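PDB 4DZ4: agmatinase from Burkholderia thailandensis, which probably hydrolyses agmatine to putrescine and urea at a site holding two manganese ions, as a member of the arginase family. Local coordinates for residues W88-F93 with L312-R317. Residues are numbered along the deposited sequence; the frame is centred on the assembly and turned at random.
Sequences WGFDPF and LLCLWR. With EDO (1,2-ethanediol), chain T.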
loop_
_atom_site.group_PDB
_atom_site.type_symbol
_atom_site.label_atom_id
_atom_site.label_comp_id
_atom_site.label_asym_id
_atom_site.label_seq_id
_atom_site.Cartn_x
_atom_site.Cartn_y
_atom_site.Cartn_z
ATOM N N TRP B 88 -11.123 -31.622 -6.471
ATOM C CA TRP B 88 -12.290 -32.119 -7.231
ATOM C C TRP B 88 -11.958 -32.761 -8.554
ATOM O O TRP B 88 -12.391 -33.897 -8.857
ATOM C CB TRP B 88 -13.247 -30.949 -7.469
ATOM C CG TRP B 88 -13.647 -30.251 -6.187
ATOM C CD1 TRP B 88 -13.193 -29.016 -5.690
ATOM C CD2 TRP B 88 -14.602 -30.749 -5.190
ATOM N NE1 TRP B 88 -13.799 -28.726 -4.480
ATOM C CE2 TRP B 88 -14.667 -29.734 -4.129
ATOM C CE3 TRP B 88 -15.379 -31.898 -5.077
ATOM C CZ2 TRP B 88 -15.492 -29.890 -3.014
ATOM C CZ3 TRP B 88 -16.210 -32.041 -3.953
ATOM C CH2 TRP B 88 -16.256 -31.068 -2.948
ATOM N N GLY B 89 -11.234 -32.028 -9.397
ATOM C CA GLY B 89 -10.698 -32.619 -10.624
ATOM C C GLY B 89 -11.718 -32.764 -11.742
ATOM O O GLY B 89 -11.521 -33.561 -12.661
ATOM N N PHE B 90 -12.814 -32.020 -11.647
ATOM C CA PHE B 90 -13.763 -31.923 -12.751
ATOM C C PHE B 90 -13.960 -30.454 -13.073
ATOM O O PHE B 90 -13.689 -29.596 -12.234
ATOM C CB PHE B 90 -15.098 -32.625 -12.403
ATOM C CG PHE B 90 -15.696 -32.209 -11.077
ATOM C CD1 PHE B 90 -16.238 -30.937 -10.900
ATOM C CD2 PHE B 90 -15.723 -33.101 -10.001
ATOM C CE1 PHE B 90 -16.775 -30.555 -9.679
ATOM C CE2 PHE B 90 -16.266 -32.726 -8.782
ATOM C CZ PHE B 90 -16.797 -31.460 -8.620
ATOM N N ASP B 91 -14.424 -30.155 -14.286
ATOM C CA ASP B 91 -14.876 -28.802 -14.580
ATOM C C ASP B 91 -16.343 -28.776 -14.172
ATOM O O ASP B 91 -17.165 -29.443 -14.804
ATOM C CB ASP B 91 -14.724 -28.464 -16.066
ATOM C CG ASP B 91 -15.262 -27.071 -16.401
ATOM O OD1 ASP B 91 -15.979 -26.478 -15.575
ATOM O OD2 ASP B 91 -14.918 -26.562 -17.477
ATOM N N PRO B 92 -16.684 -28.029 -13.110
ATOM C CA PRO B 92 -18.058 -28.162 -12.658
ATOM C C PRO B 92 -19.066 -27.641 -13.673
ATOM O O PRO B 92 -20.226 -28.036 -13.615
ATOM C CB PRO B 92 -18.096 -27.323 -11.367
ATOM C CG PRO B 92 -16.976 -26.350 -11.506
ATOM C CD PRO B 92 -15.914 -27.055 -12.301
ATOM N N PHE B 93 -18.630 -26.784 -14.604
ATOM C CA PHE B 93 -19.586 -26.081 -15.468
ATOM C C PHE B 93 -19.987 -26.926 -16.655
ATOM O O PHE B 93 -20.873 -26.549 -17.410
ATOM C CB PHE B 93 -19.057 -24.698 -15.863
ATOM C CG PHE B 93 -18.594 -23.911 -14.680
ATOM C CD1 PHE B 93 -19.470 -23.673 -13.620
ATOM C CD2 PHE B 93 -17.288 -23.452 -14.593
ATOM C CE1 PHE B 93 -19.054 -22.974 -12.493
ATOM C CE2 PHE B 93 -16.871 -22.720 -13.473
ATOM C CZ PHE B 93 -17.743 -22.512 -12.422
ATOM N N LEU B 312 -18.131 -24.196 -2.738
ATOM C CA LEU B 312 -19.593 -24.285 -2.632
ATOM C C LEU B 312 -20.227 -24.721 -3.964
ATOM O O LEU B 312 -21.101 -25.606 -3.982
ATOM C CB LEU B 312 -20.202 -22.955 -2.119
ATOM C CG LEU B 312 -19.814 -22.647 -0.657
ATOM C CD1 LEU B 312 -20.094 -21.193 -0.329
ATOM C CD2 LEU B 312 -20.575 -23.573 0.300
ATOM N N LEU B 313 -19.794 -24.119 -5.078
ATOM C CA LEU B 313 -20.262 -24.585 -6.401
ATOM C C LEU B 313 -19.972 -26.076 -6.614
ATOM O O LEU B 313 -20.803 -26.793 -7.144
ATOM C CB LEU B 313 -19.653 -23.788 -7.562
ATOM C CG LEU B 313 -20.058 -22.304 -7.516
ATOM C CD1 LEU B 313 -19.392 -21.529 -8.646
ATOM C CD2 LEU B 313 -21.564 -22.189 -7.644
ATOM N N CYS B 314 -18.789 -26.517 -6.220
ATOM C CA CYS B 314 -18.405 -27.897 -6.457
ATOM C C CYS B 314 -19.259 -28.843 -5.631
ATOM O O CYS B 314 -19.605 -29.920 -6.109
ATOM C CB CYS B 314 -16.902 -28.071 -6.189
ATOM S SG CYS B 314 -15.861 -27.295 -7.445
ATOM N N LEU B 315 -19.609 -28.430 -4.408
ATOM C CA LEU B 315 -20.518 -29.217 -3.562
ATOM C C LEU B 315 -21.853 -29.395 -4.273
ATOM O O LEU B 315 -22.379 -30.513 -4.333
ATOM C CB LEU B 315 -20.734 -28.589 -2.198
ATOM C CG LEU B 315 -19.522 -28.644 -1.245
ATOM C CD1 LEU B 315 -19.794 -27.772 -0.027
ATOM C CD2 LEU B 315 -19.262 -30.080 -0.818
ATOM N N TRP B 316 -22.381 -28.305 -4.835
ATOM C CA TRP B 316 -23.614 -28.423 -5.619
ATOM C C TRP B 316 -23.489 -29.284 -6.863
ATOM O O TRP B 316 -24.434 -30.014 -7.195
ATOM C CB TRP B 316 -24.198 -27.048 -5.936
ATOM C CG TRP B 316 -24.920 -26.412 -4.768
ATOM C CD1 TRP B 316 -25.889 -26.979 -3.928
ATOM C CD2 TRP B 316 -24.776 -25.020 -4.295
ATOM N NE1 TRP B 316 -26.323 -26.065 -2.985
ATOM C CE2 TRP B 316 -25.705 -24.870 -3.155
ATOM C CE3 TRP B 316 -23.998 -23.936 -4.683
ATOM C CZ2 TRP B 316 -25.819 -23.668 -2.444
ATOM C CZ3 TRP B 316 -24.125 -22.729 -3.961
ATOM C CH2 TRP B 316 -25.043 -22.597 -2.890
ATOM N N ARG B 317 -22.349 -29.202 -7.563
ATOM C CA ARG B 317 -22.118 -30.046 -8.759
ATOM C C ARG B 317 -22.209 -31.501 -8.321
ATOM O O ARG B 317 -22.854 -32.311 -8.989
ATOM C CB ARG B 317 -20.752 -29.760 -9.411
ATOM C CG ARG B 317 -20.516 -30.454 -10.755
ATOM C CD ARG B 317 -19.947 -31.855 -10.544
ATOM N NE ARG B 317 -19.895 -32.623 -11.779
ATOM C CZ ARG B 317 -19.371 -33.843 -11.883
ATOM N NH1 ARG B 317 -18.848 -34.444 -10.827
ATOM N NH2 ARG B 317 -19.387 -34.475 -13.044
HETATM C C1 EDO T . -10.987 -25.773 -16.340
HETATM O O1 EDO T . -12.071 -26.189 -15.491
HETATM C C2 EDO T . -11.489 -24.867 -17.447
HETATM O O2 EDO T . -12.240 -25.715 -18.329
#
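A cation-pi contact between Phe90 and Arg317 and a cysteine-on-indole contact between Trp88 and Cys314 pack the loop between helix 69-76 and strand 98-103 against the long C-terminal helix 300-323 of the arginase-type alpha/beta fold, away from the manganese site. No hydrogen bond joins the two segments, so side-chain packing carries the contact. Cys314 lies over one face of the Trp88 indole: its CB stands over the five-membered ring, 3.5 Å from the centroid, which identifies a CH-pi contact. SG, anti to the carbonyl carbon and beside the backbone N, is turned over the same face, 3.8 Å from that centroid, a sulfur-aromatic contact. At the six-membered end of the indole, Trp88 CH2 meets Leu315 CD2. Trp88 NE1 is hydrogen-bonded to Asp311, one turn before Leu315 on the same helix, which helps fix the turn of the indole. Phe90 is packed on both faces. Arg317 CD lies over one, 3.8 Å from the ring centroid, and Trp88 CB approaches the opposite one. Farther along the arginine, CZ stands 4.2 Å from the centroid and 16° off the normal, while NH1 comes within 3.5 Å of Phe90 CD2. Guanidinium and ring planes are 30° apart, so the cation-pi contact is tilted rather than parallel. The bend at chi2 (-87°) turns CD out of the extended path, and CG packs against Pro92. Phe93 adds an edge contact, its CE1 4.1 Å from Leu313 CD1, and its N closes an Asx turn onto Asp91 OD1. Because Arg317 also forms a salt bridge with Asp95, its guanidinium probably keeps its positive charge while lying over the Phe90 face, tilted against it, where the ring's pi electrons can probably help stabilise that charge.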